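Local atomic coordinates of fiber protein (Human adenovirus 14, PDB entry 3F0Y), a protein that forms the trimeric knob at the end of the adenovirus fibre, which probably attaches the virus to receptors on the host cell. Residues A[65-68]-A[69-72]; A[127-130]-A[131-134]. All coordinates share one frame; numbering follows the deposited sequence.

Contact 1: A[65-68]-A[69-72]; sequences FNML and TTYR
Thr69 and Thr70 each send their hydroxyl back to a carbonyl three residues earlier. Thr69 OG1 donates to Asn66 O at 2.8 Å. Thr70 OG1 does the same to Met67 O at 2.6 Å, and both approach almost straight down the carbonyl bond. Both first torsions, 55° and 65°, place OG1 between the backbone N and the carbonyl carbon, facing the preceding turn. Backbone bonds of the same spacing accompany them: Thr70 N to Met67 O at 3.0 Å, Tyr71 N to Leu68 O at 3.1 Å, and a weak one from Thr69 N to Asn66 O. Met67 O is thus gripped twice by one residue, with the amide donor above the carbonyl plane. The main-chain bonds, from N-H of one residue to the carbonyl three before it, are those of the 3-10 segment 67-70, which carries the chain from helix 63-66 toward strand 73-82 in the knob's beta-sandwich. Nonpolar contact is slight. The Met67 chain, bent at chi2 and chi3, brings CE to 3.6 Å from Thr70 CG2. The Tyr71 ring presents its edge to the carbonyls, CD1 lying 3.2 Å from Met67 O. Leu68 packs on Ile74 and Phe76 of strand 73-82, while Asn66 OD1 accepts from Leu194 N.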
ATOM      1  N   PHE A  65      12.683 -16.978  19.599  1.00 21.93           N
ATOM      2  CA  PHE A  65      12.048 -16.258  18.497  1.00 21.92           C
ATOM      3  C   PHE A  65      13.066 -15.431  17.717  1.00 21.89           C
ATOM      4  O   PHE A  65      13.078 -15.455  16.486  1.00 21.89           O
ATOM      5  CB  PHE A  65      10.920 -15.356  18.996  1.00 22.05           C
ATOM      6  CG  PHE A  65      10.167 -14.676  17.891  1.00 22.09           C
ATOM      7  CD1 PHE A  65       9.258 -15.385  17.120  1.00 22.37           C
ATOM      8  CD2 PHE A  65      10.385 -13.337  17.605  1.00 22.41           C
ATOM      9  CE1 PHE A  65       8.566 -14.766  16.087  1.00 22.18           C
ATOM     10  CE2 PHE A  65       9.697 -12.708  16.574  1.00 22.37           C
ATOM     11  CZ  PHE A  65       8.783 -13.425  15.816  1.00 22.35           C
ATOM     12  N   ASN A  66      13.912 -14.701  18.437  1.00 21.91           N
ATOM     13  CA  ASN A  66      14.956 -13.894  17.813  1.00 21.87           C
ATOM     14  C   ASN A  66      15.957 -14.730  17.022  1.00 21.86           C
ATOM     15  O   ASN A  66      16.460 -14.289  15.990  1.00 21.64           O
ATOM     16  CB  ASN A  66      15.693 -13.055  18.864  1.00 21.94           C
ATOM     17  CG  ASN A  66      14.860 -11.891  19.367  1.00 21.89           C
ATOM     18  OD1 ASN A  66      13.978 -11.398  18.665  1.00 21.68           O
ATOM     19  ND2 ASN A  66      15.142 -11.440  20.581  1.00 21.96           N
ATOM     20  N   MET A  67      16.223 -15.945  17.498  1.00 21.82           N
ATOM     21  CA  MET A  67      17.155 -16.846  16.822  1.00 21.82           C
ATOM     22  C   MET A  67      16.570 -17.507  15.572  1.00 21.67           C
ATOM     23  O   MET A  67      17.296 -18.184  14.845  1.00 21.71           O
ATOM     24  CB  MET A  67      17.663 -17.916  17.795  1.00 22.10           C
ATOM     25  CG  MET A  67      18.662 -17.388  18.818  1.00 22.99           C
ATOM     26  SD  MET A  67      20.188 -16.772  18.081  1.00 25.16           S
ATOM     27  CE  MET A  67      20.901 -18.296  17.461  1.00 25.26           C
ATOM     28  N   LEU A  68      15.276 -17.311  15.309  1.00 21.42           N
ATOM     29  CA  LEU A  68      14.666 -17.803  14.068  1.00 21.27           C
ATOM     30  C   LEU A  68      15.347 -17.201  12.837  1.00 21.07           C
ATOM     31  O   LEU A  68      15.360 -17.814  11.770  1.00 21.02           O
ATOM     32  CB  LEU A  68      13.163 -17.510  14.028  1.00 21.21           C
ATOM     33  CG  LEU A  68      12.280 -18.203  15.070  1.00 21.32           C
ATOM     34  CD1 LEU A  68      10.826 -17.809  14.863  1.00 21.58           C
ATOM     35  CD2 LEU A  68      12.434 -19.720  15.028  1.00 21.39           C
ATOM     36  N   THR A  69      15.929 -16.013  12.997  1.00 20.94           N
ATOM     37  CA  THR A  69      16.679 -15.358  11.925  1.00 20.85           C
ATOM     38  C   THR A  69      17.922 -16.135  11.465  1.00 20.71           C
ATOM     39  O   THR A  69      18.488 -15.827  10.418  1.00 20.62           O
ATOM     40  CB  THR A  69      17.109 -13.931  12.338  1.00 20.93           C
ATOM     41  OG1 THR A  69      17.843 -13.981  13.569  1.00 21.24           O
ATOM     42  CG2 THR A  69      15.888 -13.037  12.514  1.00 20.99           C
ATOM     43  N   THR A  70      18.347 -17.132  12.240  1.00 20.54           N
ATOM     44  CA  THR A  70      19.497 -17.961  11.868  1.00 20.30           C
ATOM     45  C   THR A  70      19.121 -19.178  11.011  1.00 20.28           C
ATOM     46  O   THR A  70      20.002 -19.915  10.568  1.00 20.05           O
ATOM     47  CB  THR A  70      20.262 -18.455  13.116  1.00 20.19           C
ATOM     48  OG1 THR A  70      19.428 -19.335  13.878  1.00 19.60           O
ATOM     49  CG2 THR A  70      20.690 -17.277  13.984  1.00 20.04           C
ATOM     50  N   TYR A  71      17.826 -19.380  10.772  1.00 20.27           N
ATOM     51  CA  TYR A  71      17.338 -20.548  10.036  1.00 20.39           C
ATOM     52  C   TYR A  71      16.928 -20.187   8.604  1.00 20.50           C
ATOM     53  O   TYR A  71      16.459 -19.079   8.355  1.00 20.44           O
ATOM     54  CB  TYR A  71      16.168 -21.182  10.792  1.00 20.31           C
ATOM     55  CG  TYR A  71      16.562 -21.720  12.152  1.00 20.22           C
ATOM     56  CD1 TYR A  71      16.604 -20.885  13.260  1.00 20.24           C
ATOM     57  CD2 TYR A  71      16.903 -23.060  12.326  1.00 20.20           C
ATOM     58  CE1 TYR A  71      16.971 -21.364  14.510  1.00 20.21           C
ATOM     59  CE2 TYR A  71      17.270 -23.551  13.575  1.00 20.31           C
ATOM     60  CZ  TYR A  71      17.303 -22.698  14.663  1.00 20.44           C
ATOM     61  OH  TYR A  71      17.665 -23.172  15.903  1.00 20.00           O
ATOM     62  N   ARG A  72      17.119 -21.129   7.677  1.00 20.61           N
ATOM     63  CA  ARG A  72      16.824 -20.915   6.256  0.50 20.65           C
ATOM     64  C   ARG A  72      15.342 -21.082   5.923  1.00 20.67           C
ATOM     65  O   ARG A  72      14.845 -20.481   4.973  1.00 20.71           O
ATOM     66  CB  ARG A  72      17.642 -21.881   5.392  0.50 20.68           C
ATOM     67  CG  ARG A  72      19.099 -21.479   5.219  0.50 20.74           C
ATOM     68  CD  ARG A  72      19.967 -22.630   4.717  0.50 20.80           C
ATOM     69  NE  ARG A  72      19.501 -23.197   3.449  0.50 20.83           N
ATOM     70  CZ  ARG A  72      20.195 -24.054   2.701  0.50 20.90           C
ATOM     71  NH1 ARG A  72      21.402 -24.466   3.074  0.50 21.09           N
ATOM     72  NH2 ARG A  72      19.674 -24.506   1.566  0.50 20.92           N
TER

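Contact 2: A[127-130]-A[131-134]; sequences FNNN and SREK
Asn129 OD1 and Ser131 OG meet at 2.7 Å, the serine hydroxyl donating from a position tilted 18° out of the amide carbonyl plane. Two torsions bring them together. Asn129 carries CG opposite its own N (chi1 -166°), which sets the amide beside its own carbonyl carbon, on the side of the residues that follow, and Ser131 holds OG between its N and carbonyl carbon, turned back toward the amide oxygen. The same oxygen takes weak bonds from Ser131 N, at 3.3 Å, and from Arg132 N, while water 1 donates to it and accepts from Ser131 N at 2.9 Å. Several donors of different kinds therefore converge on one amide oxygen and would limit rotation of the Asn129 side chain. The bond to Ser131 N, though weak, makes this an Asx turn, overlaid on a beta turn in which Arg132 N donates to Asn129 O at 3.2 Å; together they turn the chain within the long loop between strands 106-107 and 137-145 of the knob and lead into the 3-10 segment containing Glu133 and Lys134. On the other branch of the amide, Asn129 ND2 lies 3.5 Å from Arg132 CD. The arginine bends at chi3, and its guanidinium plane stands 84° from the amide as its NH2 reaches the carbonyl of Thr123 and a salt bridge with Glu135. Asn130 and Glu133 run alongside each other in the same direction, their flat ends nearly parallel, with the two acceptor oxygens, Asn130 OD1 and Glu133 OE1, 4.2 Å apart. Their backbones share a weak bond, Glu133 N to Asn130 O, and water 2 also donates to that carbonyl. Arg132 packs on Asn22 and Glu133 on His149, both of a neighbouring subunit, to which Lys134 NZ also donates at Thr145 O and Thr192 OG1.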
ATOM      1  N   PHE A 127     -16.920 -17.464   5.796  1.00 20.03           N
ATOM      2  CA  PHE A 127     -16.498 -18.654   6.524  1.00 20.47           C
ATOM      3  C   PHE A 127     -17.066 -19.883   5.831  1.00 20.92           C
ATOM      4  O   PHE A 127     -18.205 -19.861   5.357  1.00 21.04           O
ATOM      5  CB  PHE A 127     -17.001 -18.625   7.969  1.00 20.39           C
ATOM      6  CG  PHE A 127     -16.202 -17.741   8.873  1.00 20.38           C
ATOM      7  CD1 PHE A 127     -16.573 -16.421   9.078  1.00 20.12           C
ATOM      8  CD2 PHE A 127     -15.084 -18.232   9.532  1.00 20.07           C
ATOM      9  CE1 PHE A 127     -15.844 -15.605   9.919  1.00 20.10           C
ATOM     10  CE2 PHE A 127     -14.344 -17.419  10.376  1.00 20.24           C
ATOM     11  CZ  PHE A 127     -14.724 -16.101  10.570  1.00 20.29           C
ATOM     12  N   ASN A 128     -16.263 -20.944   5.772  1.00 21.51           N
ATOM     13  CA  ASN A 128     -16.715 -22.261   5.316  1.00 21.88           C
ATOM     14  C   ASN A 128     -17.381 -22.240   3.943  1.00 22.19           C
ATOM     15  O   ASN A 128     -18.404 -22.894   3.728  1.00 22.63           O
ATOM     16  CB  ASN A 128     -17.665 -22.873   6.353  1.00 22.23           C
ATOM     17  CG  ASN A 128     -17.070 -22.892   7.747  1.00 23.01           C
ATOM     18  OD1 ASN A 128     -15.856 -23.000   7.914  1.00 24.37           O
ATOM     19  ND2 ASN A 128     -17.926 -22.785   8.758  1.00 24.13           N
ATOM     20  N   ASN A 129     -16.800 -21.470   3.026  1.00 22.22           N
ATOM     21  CA  ASN A 129     -17.290 -21.382   1.658  1.00 22.13           C
ATOM     22  C   ASN A 129     -16.170 -21.791   0.707  1.00 22.17           C
ATOM     23  O   ASN A 129     -15.312 -20.979   0.358  1.00 22.11           O
ATOM     24  CB  ASN A 129     -17.780 -19.962   1.353  1.00 22.07           C
ATOM     25  CG  ASN A 129     -18.610 -19.885   0.081  1.00 22.19           C
ATOM     26  OD1 ASN A 129     -18.395 -20.639  -0.868  1.00 22.37           O
ATOM     27  ND2 ASN A 129     -19.562 -18.961   0.056  1.00 21.73           N
ATOM     28  N   ASN A 130     -16.185 -23.059   0.305  1.00 22.11           N
ATOM     29  CA  ASN A 130     -15.155 -23.610  -0.575  1.00 22.07           C
ATOM     30  C   ASN A 130     -15.084 -22.904  -1.929  1.00 21.82           C
ATOM     31  O   ASN A 130     -13.996 -22.706  -2.470  1.00 21.72           O
ATOM     32  CB  ASN A 130     -15.380 -25.114  -0.790  1.00 22.33           C
ATOM     33  CG  ASN A 130     -15.141 -25.935   0.471  1.00 23.23           C
ATOM     34  OD1 ASN A 130     -14.555 -25.457   1.446  1.00 24.92           O
ATOM     35  ND2 ASN A 130     -15.587 -27.185   0.449  1.00 24.41           N
ATOM     36  N   SER A 131     -16.240 -22.518  -2.466  1.00 21.58           N
ATOM     37  CA  SER A 131     -16.298 -21.868  -3.778  1.00 21.45           C
ATOM     38  C   SER A 131     -15.663 -20.476  -3.778  1.00 21.19           C
ATOM     39  O   SER A 131     -15.190 -20.013  -4.816  1.00 21.17           O
ATOM     40  CB  SER A 131     -17.744 -21.783  -4.278  1.00 21.56           C
ATOM     41  OG  SER A 131     -18.492 -20.834  -3.542  1.00 21.97           O
ATOM     42  N   ARG A 132     -15.647 -19.818  -2.620  1.00 20.96           N
ATOM     43  CA  ARG A 132     -15.084 -18.471  -2.492  1.00 20.78           C
ATOM     44  C   ARG A 132     -13.824 -18.426  -1.625  1.00 20.65           C
ATOM     45  O   ARG A 132     -13.373 -17.347  -1.237  1.00 20.47           O
ATOM     46  CB  ARG A 132     -16.132 -17.530  -1.904  1.00 20.69           C
ATOM     47  CG  ARG A 132     -17.416 -17.438  -2.711  1.00 20.55           C
ATOM     48  CD  ARG A 132     -18.365 -16.446  -2.076  1.00 20.59           C
ATOM     49  NE  ARG A 132     -17.739 -15.132  -1.944  1.00 20.50           N
ATOM     50  CZ  ARG A 132     -18.131 -14.178  -1.104  1.00 20.64           C
ATOM     51  NH1 ARG A 132     -19.171 -14.362  -0.295  1.00 20.54           N
ATOM     52  NH2 ARG A 132     -17.472 -13.025  -1.078  1.00 20.46           N
ATOM     53  N   GLU A 133     -13.253 -19.592  -1.339  1.00 20.68           N
ATOM     54  CA  GLU A 133     -12.101 -19.709  -0.440  1.00 20.57           C
ATOM     55  C   GLU A 133     -10.896 -18.847  -0.842  1.00 20.11           C
ATOM     56  O   GLU A 133     -10.175 -18.354   0.026  1.00 20.20           O
ATOM     57  CB  GLU A 133     -11.682 -21.178  -0.333  1.00 20.71           C
ATOM     58  CG  GLU A 133     -10.493 -21.436   0.579  1.00 21.31           C
ATOM     59  CD  GLU A 133     -10.333 -22.901   0.939  1.00 22.00           C
ATOM     60  OE1 GLU A 133     -10.931 -23.761   0.252  1.00 24.01           O
ATOM     61  OE2 GLU A 133      -9.603 -23.191   1.913  1.00 24.84           O
ATOM     62  N   LYS A 134     -10.683 -18.669  -2.145  1.00 19.65           N
ATOM     63  CA  LYS A 134      -9.549 -17.884  -2.650  1.00 19.33           C
ATOM     64  C   LYS A 134      -9.635 -16.408  -2.264  1.00 18.95           C
ATOM     65  O   LYS A 134      -8.611 -15.738  -2.142  1.00 18.57           O
ATOM     66  CB  LYS A 134      -9.448 -17.984  -4.176  1.00 19.36           C
ATOM     67  CG  LYS A 134      -9.149 -19.375  -4.717  1.00 19.39           C
ATOM     68  CD  LYS A 134      -9.197 -19.370  -6.241  1.00 19.49           C
ATOM     69  CE  LYS A 134      -9.223 -20.768  -6.836  1.00 19.84           C
ATOM     70  NZ  LYS A 134      -7.911 -21.195  -7.382  1.00 20.15           N
TER
HETATM   71  O   HOH W   1     -18.838 -23.610  -1.723  1.00 35.77           O
HETATM   72  O   HOH W   2     -12.369 -21.709  -4.593  1.00 25.98           O

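Both contacts are local, between neighbours along one chain: contact 1 at the end of a short helix, contact 2 within a long loop. Their centres lie 34 Å apart and they share no strand or loop. Contact 1 is partly buried: it joins helix 63-66 to strand 73-82, and Asn66 and Thr69 are enclosed by loops of their own chain. Contact 2 is a surface turn, with waters among its partners and none of its touching residues buried. The direction of capture also differs. In 65-72, threonine hydroxyls reach backward to main-chain carbonyls; in 127-134, an asparagine side-chain oxygen collects donors from residues ahead. Another subunit of the trimer touches contact 2 but not contact 1.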